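Local coordinates for putative ABC transporter, periplasmic binding protein, amino acid (Neisseria gonorrhoeae, PDB 2YLN) that binds L-cystine as the solute receptor of an ABC transporter, closing around it and probably delivering it to the membrane components, at residues A[59-64]-A[96-101]; A[103-108]-A[120-125]; A[150-155]-A[225-230]. The protein carries 1 engineered substitution. All blocks are in the same frame, centred on the assembly; numbering follows the deposited sequence.

Contacts 1 and 2 are neighbours in one lobe, with centres 12 Å apart. Both reach the bound ligand. There, SG of the chain B cysteine lies 2.1 Å from SG of the chain C cysteine, the length of a disulfide, so together they make cystine. Contact 1 sends out Glu-64 from the end of a strand, and contact 2 supplies Trp-105, Asn-122, Gln-123 and Val-124. The two are tied where Glu-64 N lies 2.8 Å from Asn-122 OD1. Contact 3 lies across the chain's centre from contact 1, in the other lobe. Its centre is about 37 Å from that of contact 1 and about 27 Å from that of contact 2. It takes no part in the pocket.

Contact 1 (A[59-64]-A[96-101]); sequences VTVGTE and VKVEFK. With CYS (cysteine), chain C.
The ring of Phe-100 lies beside Val-61 on the neighbouring strand, the two side chains pointing the same way. Val-61 CG1 rests 3.9 Å from both Phe-100 CD1 and Phe-100 CE1. Thr-63 CG2 approaches CD1 obliquely. One face of the ring carries Val-98 CG2, which stands 4.2 Å above the plane and toward the rim. That methyl also meets Val-61 CG2 at 3.6 Å. Val-98 CG2 gets there because it is anti to its own backbone N, with CG1 at chi1 64°. Helix 82-94 covers this layer: Thr-87 touches Val-61, Val-84 touches Phe-100 and Ala-91 touches Val-98. The other flat group is the carboxylate of Glu-64, just past the end of the strand. Its OE1 accepts the amino N of the cysteine in chain C at 2.7 Å, and OE2 makes a second, weak bond to the same N. The negative carboxylate would suit a protonated amine. Between the strands the backbone bonds alternate in a parallel ladder. Val-59 N gives to Lys-97 O at 2.9 Å, and Glu-99 N gives back to Val-59 O. Val-61 N gives to Glu-99 O, and Lys-101 N closes on Val-61 O at 2.8 Å. The last rung, Thr-63 N to Lys-101 O, is weak. Thr-63 OG1 bonds to Thr-71 OG1 and Ala-121 O instead of across this pair. Helix 82-94 lies between the strands in sequence and packs on their apolar face, a beta-alpha-beta crossover of the periplasmic binding protein fold. As is common there, a ligand-binding residue follows the C-terminal end of a strand.

Contact 2 (A[103-108]-A[120-125]); sequences TQWDSM and VANQVG. With CYS (cysteine), chain B; CYS (cysteine), chain C.
Trp-105 meets Val-124 and Asn-122 in the ligand cleft of a type II periplasmic binding protein fold. Val-124 CG2 touches Trp-105 CH2 at 3.7 Å. The Asn-122 side chain runs antiparallel to the indole along its CE3-CZ3 side, Asn-122 ND2 3.7 Å from Trp-105 CZ3, the two planes 44° apart. One indole face carries the ligand: CB of the chain B cysteine and CB of the chain C cysteine both lie over it, toward the rim. The opposite face is backed by Met-108 CB, 3.8 Å above the plane. The indole reaches across because CG is anti to the backbone N (chi1 177°). Gln-123 O accepts the amino N of the chain B cysteine at 2.8 Å. Arg-131 of helix 129-134 touches Trp-105 and Val-124, and its NH1 bonds to the same cysteine.

Further out, Met-108 CE packs against Asn-122 OD1. The oxygen's main hydrogen bond comes from the backbone N of Glu-64, a bond that would hold the amide beside the ligand. Asp-106, next to the indole, bonds to Thr-172 OG1 and Leu-171 N across the cleft, consistent with the closed conformation. Behind the indole, Met-108 CG packs 3.8 Å from Val-120 CG1.

Contact 3 (A[150-155]-A[225-230]); sequences AHNDSN and GVKIVW
His-151 packs tightly on Gly-225, whose carbonyl O sits 3.1 Å above the centre of the imidazole. A bond to the next residue, in the turn, holds the ring's rotation: ND1 gives to Asn-152 O at 2.8 Å, nearly straight, in the carbonyl plane and on a lone pair. Asn-152 N then gives to Gly-225 O, also at 2.8 Å. The N-H points almost straight at that oxygen (178°) but comes from above the carbonyl plane. Beside this, Ala-150 and Lys-227 exchange two backbone bonds, and Ala-150 CB meets Val-229 CG1 at 4.0 Å.

The other side is looser and wet. In the conformer described, Lys-227 passes Asn-152 OD1 and bends to place NZ 3.0 Å from His-151 O, and two waters bridge NZ to Ser-154 O, one weakly. Ser-154 N reaches His-151 O from the opposite face of its plane. Strand 142-151 pairs antiparallel with strand 226-231, then leaves the sheet through a type II turn, His-151 to Ser-154. Val-229 and Trp-230 face Leu-148 as a classic beta bulge. Val-226 packs on helices 192-200 and 211-220, so the pair belongs to the sheet of the second lobe, away from the ligand.

Contact 1 (A[59-64]-A[96-101])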
loop_
_atom_site.group_PDB
_atom_site.type_symbol
_atom_site.label_atom_id
_atom_site.label_comp_id
_atom_site.label_asym_id
_atom_site.label_seq_id
_atom_site.Cartn_x
_atom_site.Cartn_y
_atom_site.Cartn_z
ATOM N N VAL A 59 8.599 18.123 -2.012
ATOM C CA VAL A 59 7.705 17.303 -1.188
ATOM C C VAL A 59 8.386 15.931 -0.992
ATOM O O VAL A 59 8.859 15.351 -1.951
ATOM C CB VAL A 59 6.334 17.190 -1.790
ATOM C CG1 VAL A 59 5.407 16.220 -1.074
ATOM C CG2 VAL A 59 5.670 18.572 -1.881
ATOM N N THR A 60 8.386 15.401 0.237
ATOM C CA THR A 60 8.939 14.101 0.524
ATOM C C THR A 60 7.834 13.075 0.707
ATOM O O THR A 60 6.781 13.360 1.317
ATOM C CB THR A 60 9.843 14.173 1.749
ATOM O OG1 THR A 60 9.083 14.627 2.852
ATOM C CG2 THR A 60 11.062 15.061 1.486
ATOM N N VAL A 61 8.073 11.868 0.192
ATOM C CA VAL A 61 7.074 10.813 0.128
ATOM C C VAL A 61 7.629 9.547 0.718
ATOM O O VAL A 61 8.620 9.020 0.199
ATOM C CB VAL A 61 6.566 10.585 -1.295
ATOM C CG1 VAL A 61 5.540 9.453 -1.349
ATOM C CG2 VAL A 61 6.035 11.878 -1.878
ATOM N N GLY A 62 6.991 8.996 1.731
ATOM C CA GLY A 62 7.351 7.707 2.245
ATOM C C GLY A 62 6.738 6.573 1.415
ATOM O O GLY A 62 5.569 6.613 1.037
ATOM N N THR A 63 7.583 5.580 1.136
ATOM C CA THR A 63 7.169 4.398 0.384
ATOM C C THR A 63 8.146 3.292 0.672
ATOM O O THR A 63 9.284 3.558 1.060
ATOM C CB THR A 63 7.086 4.767 -1.146
ATOM O OG1 THR A 63 6.298 3.796 -1.842
ATOM C CG2 THR A 63 8.423 4.837 -1.798
ATOM N N GLU A 64 7.758 2.053 0.498
ATOM C CA GLU A 64 8.635 0.918 0.857
ATOM C C GLU A 64 9.741 0.667 -0.107
ATOM O O GLU A 64 10.871 0.397 0.296
ATOM C CB GLU A 64 7.843 -0.376 1.031
ATOM C CG GLU A 64 6.919 -0.438 2.258
ATOM C CD GLU A 64 6.173 -1.736 2.304
ATOM O OE1 GLU A 64 5.125 -1.806 1.623
ATOM O OE2 GLU A 64 6.663 -2.713 2.889
ATOM N N VAL A 96 5.883 20.394 -8.263
ATOM C CA VAL A 96 6.800 20.240 -7.151
ATOM C C VAL A 96 7.876 19.205 -7.501
ATOM O O VAL A 96 7.621 18.286 -8.267
ATOM C CB VAL A 96 6.099 19.865 -5.841
ATOM C CG1 VAL A 96 5.115 20.993 -5.418
ATOM C CG2 VAL A 96 5.384 18.557 -5.942
ATOM N N LYS A 97 9.013 19.350 -6.864
ATOM C CA LYS A 97 10.025 18.321 -6.809
ATOM C C LYS A 97 9.542 17.261 -5.828
ATOM O O LYS A 97 9.013 17.632 -4.792
ATOM C CB LYS A 97 11.352 18.944 -6.377
ATOM C CG LYS A 97 12.587 18.002 -6.356
ATOM C CD LYS A 97 13.888 18.776 -6.163
ATOM C CE LYS A 97 15.110 17.849 -6.151
ATOM N NZ LYS A 97 15.181 17.217 -7.485
ATOM N N VAL A 98 9.699 16.005 -6.170
ATOM C CA VAL A 98 9.397 14.901 -5.259
ATOM C C VAL A 98 10.593 14.104 -4.928
ATOM O O VAL A 98 11.396 13.776 -5.809
ATOM C CB VAL A 98 8.249 14.059 -5.785
ATOM C CG1 VAL A 98 8.548 13.372 -7.081
ATOM C CG2 VAL A 98 7.761 13.097 -4.814
ATOM N N GLU A 99 10.724 13.727 -3.664
ATOM C CA GLU A 99 11.791 12.849 -3.164
ATOM C C GLU A 99 11.114 11.668 -2.423
ATOM O O GLU A 99 10.303 11.920 -1.543
ATOM C CB GLU A 99 12.714 13.575 -2.240
ATOM C CG GLU A 99 13.576 14.632 -2.920
ATOM C CD GLU A 99 14.572 14.066 -3.801
ATOM O OE1 GLU A 99 15.251 13.145 -3.424
ATOM O OE2 GLU A 99 14.843 14.718 -4.842
ATOM N N PHE A 100 11.492 10.456 -2.771
ATOM C CA PHE A 100 10.980 9.280 -2.099
ATOM C C PHE A 100 11.945 8.817 -1.026
ATOM O O PHE A 100 13.148 8.674 -1.262
ATOM C CB PHE A 100 10.770 8.161 -3.116
ATOM C CG PHE A 100 9.678 8.447 -4.084
ATOM C CD1 PHE A 100 8.348 8.245 -3.783
ATOM C CD2 PHE A 100 9.958 8.949 -5.359
ATOM C CE1 PHE A 100 7.343 8.492 -4.682
ATOM C CE2 PHE A 100 8.964 9.276 -6.261
ATOM C CZ PHE A 100 7.641 9.026 -5.936
ATOM N N LYS A 101 11.422 8.602 0.165
ATOM C CA LYS A 101 12.157 8.205 1.375
ATOM C C LYS A 101 11.791 6.732 1.656
ATOM O O LYS A 101 10.731 6.459 2.228
ATOM C CB LYS A 101 11.773 9.146 2.543
ATOM C CG LYS A 101 12.452 10.528 2.354
ATOM C CD LYS A 101 12.474 11.390 3.588
ATOM C CE LYS A 101 13.436 10.835 4.761
ATOM N NZ LYS A 101 14.956 10.805 4.575
HETATM N N CYS C . 4.084 -4.328 1.909
HETATM C CA CYS C . 3.904 -4.526 3.368
HETATM C C CYS C . 3.323 -5.935 3.581
HETATM O O CYS C . 3.151 -6.652 2.561
HETATM C CB CYS C . 2.962 -3.490 3.921
HETATM S SG CYS C . 1.269 -3.669 3.207
HETATM O OXT CYS C . 3.091 -6.234 4.736
#

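Contact 2 (A[103-108]-A[120-125])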
loop_
_atom_site.group_PDB
_atom_site.type_symbol
_atom_site.label_atom_id
_atom_site.label_comp_id
_atom_site.label_asym_id
_atom_site.label_seq_id
_atom_site.Cartn_x
_atom_site.Cartn_y
_atom_site.Cartn_z
ATOM N N THR A 103 11.280 3.367 3.226
ATOM C CA THR A 103 10.981 3.179 4.655
ATOM C C THR A 103 10.409 1.806 4.906
ATOM O O THR A 103 9.490 1.391 4.178
ATOM C CB THR A 103 10.056 4.278 5.130
ATOM O OG1 THR A 103 10.665 5.558 4.886
ATOM C CG2 THR A 103 9.702 4.174 6.596
ATOM N N GLN A 104 10.856 1.113 5.962
ATOM C CA GLN A 104 10.241 -0.128 6.407
ATOM C C GLN A 104 8.779 0.102 6.717
ATOM O O GLN A 104 8.410 1.099 7.367
ATOM C CB GLN A 104 10.940 -0.652 7.664
ATOM C CG GLN A 104 12.363 -1.069 7.479
ATOM C CD GLN A 104 12.603 -2.124 6.421
ATOM O OE1 GLN A 104 13.334 -1.910 5.393
ATOM N NE2 GLN A 104 12.021 -3.239 6.601
ATOM N N TRP A 105 7.930 -0.865 6.382
ATOM C CA TRP A 105 6.510 -0.688 6.616
ATOM C C TRP A 105 6.198 -0.336 8.051
ATOM O O TRP A 105 5.421 0.570 8.343
ATOM C CB TRP A 105 5.636 -1.908 6.166
ATOM C CG TRP A 105 4.255 -1.559 6.558
ATOM C CD1 TRP A 105 3.623 -1.864 7.737
ATOM C CD2 TRP A 105 3.469 -0.500 6.025
ATOM N NE1 TRP A 105 2.519 -1.109 7.934
ATOM C CE2 TRP A 105 2.443 -0.217 6.906
ATOM C CE3 TRP A 105 3.592 0.313 4.872
ATOM C CZ2 TRP A 105 1.578 0.812 6.733
ATOM C CZ3 TRP A 105 2.706 1.334 4.694
ATOM C CH2 TRP A 105 1.759 1.603 5.614
ATOM N N ASP A 106 6.788 -1.053 9.020
ATOM C CA ASP A 106 6.435 -0.827 10.397
ATOM C C ASP A 106 6.910 0.456 10.958
ATOM O O ASP A 106 6.538 0.825 12.088
ATOM C CB ASP A 106 6.795 -2.057 11.246
ATOM C CG ASP A 106 5.846 -3.268 11.020
ATOM O OD1 ASP A 106 4.688 -3.052 10.730
ATOM O OD2 ASP A 106 6.268 -4.374 11.144
ATOM N N SER A 107 7.651 1.241 10.206
ATOM C CA SER A 107 8.081 2.587 10.512
ATOM C C SER A 107 7.278 3.660 9.746
ATOM O O SER A 107 7.522 4.850 9.928
ATOM C CB SER A 107 9.559 2.804 10.239
ATOM O OG SER A 107 10.354 1.959 11.059
ATOM N N MET A 108 6.408 3.235 8.824
ATOM C CA MET A 108 5.846 4.167 7.846
ATOM C C MET A 108 4.917 5.208 8.454
ATOM O O MET A 108 5.110 6.405 8.284
ATOM C CB MET A 108 5.153 3.394 6.737
ATOM C CG MET A 108 4.774 4.267 5.562
ATOM S SD MET A 108 6.211 4.712 4.509
ATOM C CE MET A 108 6.506 3.100 3.731
ATOM N N VAL A 120 2.534 9.763 2.566
ATOM C CA VAL A 120 2.764 8.357 2.312
ATOM C C VAL A 120 2.014 7.915 1.052
ATOM O O VAL A 120 0.838 8.265 0.862
ATOM C CB VAL A 120 2.331 7.474 3.497
ATOM C CG1 VAL A 120 2.397 5.992 3.170
ATOM C CG2 VAL A 120 3.243 7.778 4.689
ATOM N N ALA A 121 2.708 7.205 0.184
ATOM C CA ALA A 121 2.144 6.595 -1.026
ATOM C C ALA A 121 2.485 5.110 -0.980
ATOM O O ALA A 121 3.607 4.694 -1.378
ATOM C CB ALA A 121 2.672 7.231 -2.293
ATOM N N ASN A 122 1.597 4.297 -0.446
ATOM C CA ASN A 122 1.931 2.910 -0.188
ATOM C C ASN A 122 0.691 2.054 0.078
ATOM O O ASN A 122 0.611 1.301 1.046
ATOM C CB ASN A 122 2.886 2.812 0.979
ATOM C CG ASN A 122 3.837 1.636 0.880
ATOM O OD1 ASN A 122 4.994 1.829 0.528
ATOM N ND2 ASN A 122 3.398 0.427 1.173
ATOM N N GLN A 123 -0.321 2.168 -0.820
ATOM C CA GLN A 123 -1.517 1.353 -0.712
ATOM C C GLN A 123 -2.180 1.492 0.674
ATOM O O GLN A 123 -2.668 0.507 1.240
ATOM C CB GLN A 123 -1.262 -0.097 -1.066
ATOM C CG GLN A 123 -0.958 -0.312 -2.551
ATOM C CD GLN A 123 -2.166 0.002 -3.395
ATOM O OE1 GLN A 123 -3.213 -0.640 -3.237
ATOM N NE2 GLN A 123 -2.105 1.011 -4.250
ATOM N N VAL A 124 -2.284 2.730 1.135
ATOM C CA VAL A 124 -2.861 3.002 2.447
ATOM C C VAL A 124 -4.260 3.614 2.333
ATOM O O VAL A 124 -4.452 4.601 1.648
ATOM C CB VAL A 124 -1.948 3.984 3.284
ATOM C CG1 VAL A 124 -2.496 4.256 4.626
ATOM C CG2 VAL A 124 -0.566 3.384 3.398
ATOM N N GLY A 125 -5.172 3.040 3.092
ATOM C CA GLY A 125 -6.446 3.663 3.432
ATOM C C GLY A 125 -6.493 3.935 4.929
ATOM O O GLY A 125 -5.667 3.486 5.726
HETATM N N CYS B . -2.231 -1.671 2.907
HETATM C CA CYS B . -1.238 -1.548 3.994
HETATM C C CYS B . -1.788 -0.698 5.140
HETATM O O CYS B . -2.615 0.187 4.828
HETATM C CB CYS B . 0.055 -0.905 3.484
HETATM S SG CYS B . 0.885 -1.855 2.213
HETATM O OXT CYS B . -1.348 -0.913 6.287
HETATM N N CYS C . 4.084 -4.328 1.909
HETATM C CA CYS C . 3.904 -4.526 3.368
HETATM C C CYS C . 3.323 -5.935 3.581
HETATM O O CYS C . 3.151 -6.652 2.561
HETATM C CB CYS C . 2.962 -3.490 3.921
HETATM S SG CYS C . 1.269 -3.669 3.207
HETATM O OXT CYS C . 3.091 -6.234 4.736
#

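Contact 3 (A[150-155]-A[225-230])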
loop_
_atom_site.group_PDB
_atom_site.type_symbol
_atom_site.label_atom_id
_atom_site.label_comp_id
_atom_site.label_asym_id
_atom_site.label_seq_id
_atom_site.Cartn_x
_atom_site.Cartn_y
_atom_site.Cartn_z
ATOM N N ALA A 150 -2.555 -19.524 1.967
ATOM C CA ALA A 150 -2.087 -20.649 2.792
ATOM C C ALA A 150 -1.323 -21.572 1.877
ATOM O O ALA A 150 -1.258 -21.418 0.668
ATOM C CB ALA A 150 -3.267 -21.373 3.484
ATOM N N HIS A 151 -0.688 -22.593 2.457
ATOM C CA HIS A 151 0.005 -23.574 1.668
ATOM C C HIS A 151 -0.996 -24.420 0.880
ATOM O O HIS A 151 -2.103 -24.651 1.348
ATOM C CB HIS A 151 0.863 -24.485 2.572
ATOM C CG HIS A 151 1.961 -25.220 1.817
ATOM N ND1 HIS A 151 1.729 -26.373 1.073
ATOM C CD2 HIS A 151 3.275 -24.901 1.632
ATOM C CE1 HIS A 151 2.862 -26.756 0.523
ATOM N NE2 HIS A 151 3.808 -25.903 0.834
ATOM N N ASN A 152 -0.551 -24.934 -0.250
ATOM C CA ASN A 152 -1.351 -25.921 -0.972
ATOM C C ASN A 152 -1.655 -27.088 -0.014
ATOM O O ASN A 152 -0.844 -27.422 0.874
ATOM C CB ASN A 152 -0.590 -26.499 -2.140
ATOM C CG ASN A 152 -0.444 -25.509 -3.298
ATOM O OD1 ASN A 152 -1.191 -24.529 -3.415
ATOM N ND2 ASN A 152 0.481 -25.819 -4.209
ATOM N N ASP A 153 -2.834 -27.670 -0.135
ATOM C CA ASP A 153 -3.271 -28.804 0.721
ATOM C C ASP A 153 -3.527 -28.402 2.185
ATOM O O ASP A 153 -3.686 -29.269 3.000
ATOM C CB ASP A 153 -2.277 -29.996 0.598
ATOM C CG ASP A 153 -2.111 -30.410 -0.845
ATOM O OD1 ASP A 153 -3.153 -30.777 -1.424
ATOM O OD2 ASP A 153 -1.008 -30.313 -1.436
ATOM N N SER A 154 -3.621 -27.125 2.501
ATOM C CA SER A 154 -3.929 -26.630 3.839
ATOM C C SER A 154 -5.397 -26.867 4.132
ATOM O O SER A 154 -6.258 -26.754 3.226
ATOM C CB SER A 154 -3.608 -25.146 3.926
ATOM O OG SER A 154 -3.926 -24.641 5.195
ATOM N N ASN A 155 -5.715 -26.994 5.416
ATOM C CA ASN A 155 -7.077 -26.891 5.886
ATOM C C ASN A 155 -7.598 -25.539 6.203
ATOM O O ASN A 155 -8.782 -25.402 6.472
ATOM C CB ASN A 155 -7.358 -27.824 7.041
ATOM C CG ASN A 155 -7.215 -29.253 6.669
ATOM O OD1 ASN A 155 -7.256 -29.648 5.465
ATOM N ND2 ASN A 155 -6.956 -30.050 7.647
ATOM N N GLY A 225 3.843 -23.256 -4.245
ATOM C CA GLY A 225 3.229 -24.127 -3.202
ATOM C C GLY A 225 2.252 -23.461 -2.296
ATOM O O GLY A 225 1.901 -24.066 -1.275
ATOM N N VAL A 226 1.780 -22.260 -2.688
ATOM C CA VAL A 226 0.823 -21.511 -1.915
ATOM C C VAL A 226 -0.294 -21.091 -2.817
ATOM O O VAL A 226 -0.159 -21.022 -4.020
ATOM C CB VAL A 226 1.460 -20.280 -1.260
ATOM C CG1 VAL A 226 2.612 -20.666 -0.342
ATOM C CG2 VAL A 226 1.829 -19.224 -2.291
ATOM N N LYS A 227 -1.421 -20.779 -2.193
ATOM C CA LYS A 227 -2.626 -20.375 -2.916
ATOM C C LYS A 227 -3.496 -19.451 -2.113
ATOM O O LYS A 227 -3.462 -19.415 -0.867
ATOM C CB LYS A 227 -3.425 -21.593 -3.333
ATOM C CG LYS A 227 -3.790 -22.443 -2.179
ATOM C CD LYS A 227 -4.812 -23.538 -2.500
ATOM C CE LYS A 227 -5.531 -24.089 -1.232
ATOM N NZ LYS A 227 -4.761 -24.691 -0.047
ATOM N N ILE A 228 -4.320 -18.687 -2.863
ATOM C CA ILE A 228 -5.371 -17.878 -2.231
ATOM C C ILE A 228 -6.479 -18.867 -1.841
ATOM O O ILE A 228 -7.010 -19.602 -2.644
ATOM C CB ILE A 228 -5.894 -16.829 -3.225
ATOM C CG1 ILE A 228 -4.800 -15.784 -3.516
ATOM C CG2 ILE A 228 -7.196 -16.159 -2.656
ATOM C CD1 ILE A 228 -5.122 -14.834 -4.651
ATOM N N VAL A 229 -6.899 -18.761 -0.547
ATOM C CA VAL A 229 -7.920 -19.582 0.012
ATOM C C VAL A 229 -9.159 -18.864 0.433
ATOM O O VAL A 229 -10.126 -19.498 0.786
ATOM C CB VAL A 229 -7.358 -20.465 1.209
ATOM C CG1 VAL A 229 -6.232 -21.385 0.730
ATOM C CG2 VAL A 229 -6.995 -19.628 2.407
ATOM N N TRP A 230 -9.116 -17.540 0.439
ATOM C CA TRP A 230 -10.220 -16.697 0.920
ATOM C C TRP A 230 -10.020 -15.292 0.387
ATOM O O TRP A 230 -8.888 -14.824 0.276
ATOM C CB TRP A 230 -10.254 -16.665 2.449
ATOM C CG TRP A 230 -11.205 -15.739 3.095
ATOM C CD1 TRP A 230 -12.444 -16.015 3.578
ATOM C CD2 TRP A 230 -10.954 -14.352 3.441
ATOM N NE1 TRP A 230 -12.961 -14.914 4.143
ATOM C CE2 TRP A 230 -12.105 -13.867 4.075
ATOM C CE3 TRP A 230 -9.852 -13.497 3.220
ATOM C CZ2 TRP A 230 -12.218 -12.579 4.521
ATOM C CZ3 TRP A 230 -9.933 -12.225 3.675
ATOM C CH2 TRP A 230 -11.098 -11.743 4.333
HETATM O O HOH W 1 1.769 -24.319 -6.672
HETATM O O HOH W 2 -6.973 -24.452 1.862
HETATM O O HOH W 3 -6.519 -27.542 0.448
#